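Local coordinates for PHD-type domain-containing protein (Chaetomium thermophilum, PDB 6VHF) that binds a zinc ion and, through this RbBP5-interacting domain of Cfp1, takes part in the H3K4 methyltransferase complex COMPASS, at residues S13-I24 with L156-E167. Residues are numbered along the deposited sequence; the frame is centred on the assembly and turned at random.
Sequences SAETRSKLSEQI and LALQIRELLEAE
A bend at chi3 (-73°) brings the guanidinium of Arg-17 over to Glu-167, whose chain runs extended beyond CG. Each reaches out from its own helix: Arg-17 NE lies 3.0 Å from Glu-167 OE1 in a nearly straight salt-bridge bond (168°) that uses the syn lone pair and stays close to the guanidinium plane. Arg-17 NH2 adds a weak bond to OE2, the carboxylate being strongly tilted from that plane. Ser-13 OG also points to Glu-167 OE1, at a suspiciously short 2.5 Å that leaves its exact geometry doubtful, while Leu-164 CD2 lies over one guanidinium face. With an alanine at Arg-17, the Glu-167 carboxylate would probably lose its countercharge and Leu-164 CD2 the flat group it lies against. Helices 4-46 and 141-177 pack here as an antiparallel coiled-coil pair, their local axes 9.5 Å and 165° apart, with knobs-into-holes packing. Leu-20 enters a hole formed by Leu-156, Gln-159, Ile-160 and Leu-163, its CD1 meeting Leu-163 CD1 tip to tip at 3.5 Å. Ile-160 runs antiparallel alongside Leu-20, CG1 lying 3.7 Å from Leu-20 CB. Farther along, Ile-24 CG1 rests against Leu-156 CB at 3.5 Å, and helix 64-77 touches Leu-20 through Leu-76 and Leu-156 through Ser-73.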
loop_
_atom_site.group_PDB
_atom_site.type_symbol
_atom_site.label_atom_id
_atom_site.label_comp_id
_atom_site.label_asym_id
_atom_site.label_seq_id
_atom_site.Cartn_x
_atom_site.Cartn_y
_atom_site.Cartn_z
ATOM N N SER A 13 -4.951 6.875 19.699
ATOM C CA SER A 13 -5.829 6.252 18.718
ATOM C C SER A 13 -6.041 7.166 17.520
ATOM O O SER A 13 -5.919 6.735 16.364
ATOM C CB SER A 13 -7.163 5.911 19.369
ATOM O OG SER A 13 -7.973 5.217 18.447
ATOM N N ALA A 14 -6.341 8.440 17.777
ATOM C CA ALA A 14 -6.575 9.373 16.679
ATOM C C ALA A 14 -5.302 9.593 15.858
ATOM O O ALA A 14 -5.361 9.756 14.627
ATOM C CB ALA A 14 -7.100 10.694 17.227
ATOM N N GLU A 15 -4.142 9.606 16.523
ATOM C CA GLU A 15 -2.882 9.736 15.803
ATOM C C GLU A 15 -2.605 8.507 14.951
ATOM O O GLU A 15 -2.030 8.626 13.869
ATOM C CB GLU A 15 -1.739 9.973 16.789
ATOM C CG GLU A 15 -1.751 11.376 17.366
ATOM C CD GLU A 15 -0.804 11.553 18.536
ATOM O OE1 GLU A 15 -0.348 10.527 19.086
ATOM O OE2 GLU A 15 -0.506 12.718 18.887
ATOM N N THR A 16 -2.985 7.325 15.439
ATOM C CA THR A 16 -2.845 6.098 14.665
ATOM C C THR A 16 -3.737 6.118 13.429
ATOM O O THR A 16 -3.301 5.749 12.330
ATOM C CB THR A 16 -3.181 4.904 15.549
ATOM O OG1 THR A 16 -2.261 4.874 16.641
ATOM C CG2 THR A 16 -3.054 3.613 14.784
ATOM N N ARG A 17 -4.998 6.526 13.590
ATOM C CA ARG A 17 -5.852 6.723 12.428
ATOM C C ARG A 17 -5.171 7.625 11.405
ATOM O O ARG A 17 -5.203 7.355 10.195
ATOM C CB ARG A 17 -7.198 7.306 12.867
ATOM C CG ARG A 17 -8.109 6.262 13.483
ATOM C CD ARG A 17 -9.512 6.802 13.588
ATOM N NE ARG A 17 -9.645 7.802 14.644
ATOM C CZ ARG A 17 -9.972 9.074 14.445
ATOM N NH1 ARG A 17 -10.203 9.510 13.220
ATOM N NH2 ARG A 17 -10.106 9.898 15.482
ATOM N N SER A 18 -4.525 8.685 11.890
ATOM C CA SER A 18 -3.816 9.605 11.019
ATOM C C SER A 18 -2.748 8.872 10.215
ATOM O O SER A 18 -2.678 9.009 8.986
ATOM C CB SER A 18 -3.194 10.705 11.871
ATOM O OG SER A 18 -3.138 11.915 11.159
ATOM N N LYS A 19 -1.918 8.062 10.896
ATOM C CA LYS A 19 -0.869 7.311 10.199
ATOM C C LYS A 19 -1.473 6.323 9.210
ATOM O O LYS A 19 -0.943 6.134 8.102
ATOM C CB LYS A 19 0.033 6.554 11.191
ATOM C CG LYS A 19 0.624 7.384 12.365
ATOM C CD LYS A 19 1.898 6.717 12.980
ATOM C CE LYS A 19 2.128 7.105 14.461
ATOM N NZ LYS A 19 2.937 6.096 15.230
ATOM N N LEU A 20 -2.577 5.674 9.596
ATOM C CA LEU A 20 -3.201 4.696 8.715
ATOM C C LEU A 20 -3.737 5.362 7.458
ATOM O O LEU A 20 -3.638 4.789 6.371
ATOM C CB LEU A 20 -4.319 3.952 9.444
ATOM C CG LEU A 20 -3.882 3.054 10.611
ATOM C CD1 LEU A 20 -5.090 2.654 11.468
ATOM C CD2 LEU A 20 -3.169 1.821 10.079
ATOM N N SER A 21 -4.300 6.576 7.585
ATOM C CA SER A 21 -4.799 7.285 6.410
ATOM C C SER A 21 -3.664 7.681 5.474
ATOM O O SER A 21 -3.801 7.574 4.243
ATOM C CB SER A 21 -5.600 8.508 6.827
ATOM O OG SER A 21 -6.739 8.072 7.529
ATOM N N GLU A 22 -2.536 8.132 6.039
ATOM C CA GLU A 22 -1.357 8.419 5.230
ATOM C C GLU A 22 -0.820 7.155 4.559
ATOM O O GLU A 22 -0.378 7.193 3.405
ATOM C CB GLU A 22 -0.288 9.078 6.100
ATOM C CG GLU A 22 -0.647 10.509 6.514
ATOM C CD GLU A 22 -0.043 10.933 7.855
ATOM O OE1 GLU A 22 -0.590 11.879 8.468
ATOM O OE2 GLU A 22 0.971 10.331 8.302
ATOM N N GLN A 23 -0.866 6.015 5.252
ATOM C CA GLN A 23 -0.449 4.780 4.591
ATOM C C GLN A 23 -1.382 4.425 3.426
ATOM O O GLN A 23 -0.932 3.901 2.394
ATOM C CB GLN A 23 -0.385 3.634 5.600
ATOM C CG GLN A 23 0.258 2.339 5.066
ATOM C CD GLN A 23 1.684 2.540 4.534
ATOM O OE1 GLN A 23 2.309 3.566 4.774
ATOM N NE2 GLN A 23 2.188 1.557 3.798
ATOM N N ILE A 24 -2.682 4.692 3.569
ATOM C CA ILE A 24 -3.602 4.397 2.477
ATOM C C ILE A 24 -3.305 5.293 1.284
ATOM O O ILE A 24 -3.316 4.832 0.131
ATOM C CB ILE A 24 -5.057 4.529 2.947
ATOM C CG1 ILE A 24 -5.465 3.294 3.771
ATOM C CG2 ILE A 24 -5.982 4.739 1.759
ATOM C CD1 ILE A 24 -6.831 3.394 4.486
ATOM N N LEU A 156 -6.115 -1.669 6.015
ATOM C CA LEU A 156 -5.857 -0.420 6.719
ATOM C C LEU A 156 -7.151 0.308 7.061
ATOM O O LEU A 156 -7.262 0.897 8.138
ATOM C CB LEU A 156 -4.958 0.480 5.869
ATOM C CG LEU A 156 -3.543 -0.023 5.601
ATOM C CD1 LEU A 156 -2.946 0.661 4.343
ATOM C CD2 LEU A 156 -2.664 0.173 6.806
ATOM N N ALA A 157 -8.130 0.311 6.140
ATOM C CA ALA A 157 -9.407 0.956 6.438
ATOM C C ALA A 157 -10.162 0.206 7.530
ATOM O O ALA A 157 -10.805 0.828 8.379
ATOM C CB ALA A 157 -10.270 1.080 5.174
ATOM N N LEU A 158 -10.108 -1.129 7.514
ATOM C CA LEU A 158 -10.662 -1.923 8.607
ATOM C C LEU A 158 -10.044 -1.521 9.946
ATOM O O LEU A 158 -10.759 -1.300 10.931
ATOM C CB LEU A 158 -10.418 -3.404 8.338
ATOM C CG LEU A 158 -10.961 -4.469 9.292
ATOM C CD1 LEU A 158 -11.285 -5.704 8.465
ATOM C CD2 LEU A 158 -9.962 -4.812 10.412
ATOM N N GLN A 159 -8.710 -1.430 9.996
ATOM C CA GLN A 159 -8.031 -0.982 11.208
ATOM C C GLN A 159 -8.547 0.376 11.676
ATOM O O GLN A 159 -8.763 0.581 12.872
ATOM C CB GLN A 159 -6.521 -0.921 10.980
ATOM C CG GLN A 159 -5.877 -2.278 10.714
ATOM C CD GLN A 159 -5.772 -3.146 11.972
ATOM O OE1 GLN A 159 -4.782 -3.083 12.704
ATOM N NE2 GLN A 159 -6.794 -3.964 12.218
ATOM N N ILE A 160 -8.759 1.320 10.754
ATOM C CA ILE A 160 -9.287 2.613 11.184
ATOM C C ILE A 160 -10.643 2.429 11.860
ATOM O O ILE A 160 -10.915 3.022 12.915
ATOM C CB ILE A 160 -9.361 3.594 10.000
ATOM C CG1 ILE A 160 -7.982 4.184 9.691
ATOM C CG2 ILE A 160 -10.365 4.712 10.282
ATOM C CD1 ILE A 160 -7.872 4.825 8.243
ATOM N N ARG A 161 -11.502 1.582 11.283
ATOM C CA ARG A 161 -12.828 1.380 11.859
ATOM C C ARG A 161 -12.747 0.740 13.238
ATOM O O ARG A 161 -13.524 1.087 14.134
ATOM C CB ARG A 161 -13.688 0.522 10.936
ATOM C CG ARG A 161 -14.117 1.229 9.660
ATOM C CD ARG A 161 -15.248 0.444 8.989
ATOM N NE ARG A 161 -14.783 -0.847 8.493
ATOM C CZ ARG A 161 -14.158 -0.978 7.324
ATOM N NH1 ARG A 161 -13.943 0.107 6.600
ATOM N NH2 ARG A 161 -13.737 -2.172 6.894
ATOM N N GLU A 162 -11.834 -0.213 13.427
ATOM C CA GLU A 162 -11.688 -0.791 14.752
ATOM C C GLU A 162 -11.265 0.273 15.751
ATOM O O GLU A 162 -11.760 0.300 16.887
ATOM C CB GLU A 162 -10.698 -1.952 14.727
ATOM C CG GLU A 162 -11.219 -3.186 13.986
ATOM C CD GLU A 162 -10.237 -4.349 13.993
ATOM O OE1 GLU A 162 -10.683 -5.524 13.999
ATOM O OE2 GLU A 162 -9.016 -4.080 13.988
ATOM N N LEU A 163 -10.378 1.184 15.334
ATOM C CA LEU A 163 -9.953 2.258 16.231
ATOM C C LEU A 163 -11.091 3.220 16.544
ATOM O O LEU A 163 -11.219 3.684 17.687
ATOM C CB LEU A 163 -8.761 3.005 15.646
ATOM C CG LEU A 163 -7.522 2.125 15.513
ATOM C CD1 LEU A 163 -6.486 2.830 14.700
ATOM C CD2 LEU A 163 -6.979 1.750 16.876
ATOM N N LEU A 164 -11.930 3.541 15.553
ATOM C CA LEU A 164 -13.085 4.392 15.844
ATOM C C LEU A 164 -14.052 3.690 16.790
ATOM O O LEU A 164 -14.622 4.315 17.695
ATOM C CB LEU A 164 -13.797 4.794 14.550
ATOM C CG LEU A 164 -13.036 5.804 13.666
ATOM C CD1 LEU A 164 -13.558 5.746 12.244
ATOM C CD2 LEU A 164 -13.119 7.248 14.221
ATOM N N GLU A 165 -14.235 2.384 16.607
ATOM C CA GLU A 165 -15.070 1.649 17.532
ATOM C C GLU A 165 -14.493 1.686 18.950
ATOM O O GLU A 165 -15.229 1.969 19.905
ATOM C CB GLU A 165 -15.257 0.228 17.014
ATOM C CG GLU A 165 -15.510 -0.799 18.089
ATOM C CD GLU A 165 -16.964 -0.898 18.518
ATOM O OE1 GLU A 165 -17.256 -1.809 19.331
ATOM O OE2 GLU A 165 -17.784 -0.077 18.049
ATOM N N ALA A 166 -13.183 1.469 19.095
ATOM C CA ALA A 166 -12.566 1.502 20.414
ATOM C C ALA A 166 -12.650 2.898 21.036
ATOM O O ALA A 166 -12.888 3.036 22.245
ATOM C CB ALA A 166 -11.118 1.033 20.310
ATOM N N GLU A 167 -12.451 3.946 20.229
ATOM C CA GLU A 167 -12.627 5.302 20.736
ATOM C C GLU A 167 -14.027 5.494 21.290
ATOM O O GLU A 167 -14.198 6.009 22.400
ATOM C CB GLU A 167 -12.342 6.333 19.644
ATOM C CG GLU A 167 -10.886 6.454 19.346
ATOM C CD GLU A 167 -10.597 7.147 18.034
ATOM O OE1 GLU A 167 -9.556 6.819 17.449
ATOM O OE2 GLU A 167 -11.386 8.016 17.585
#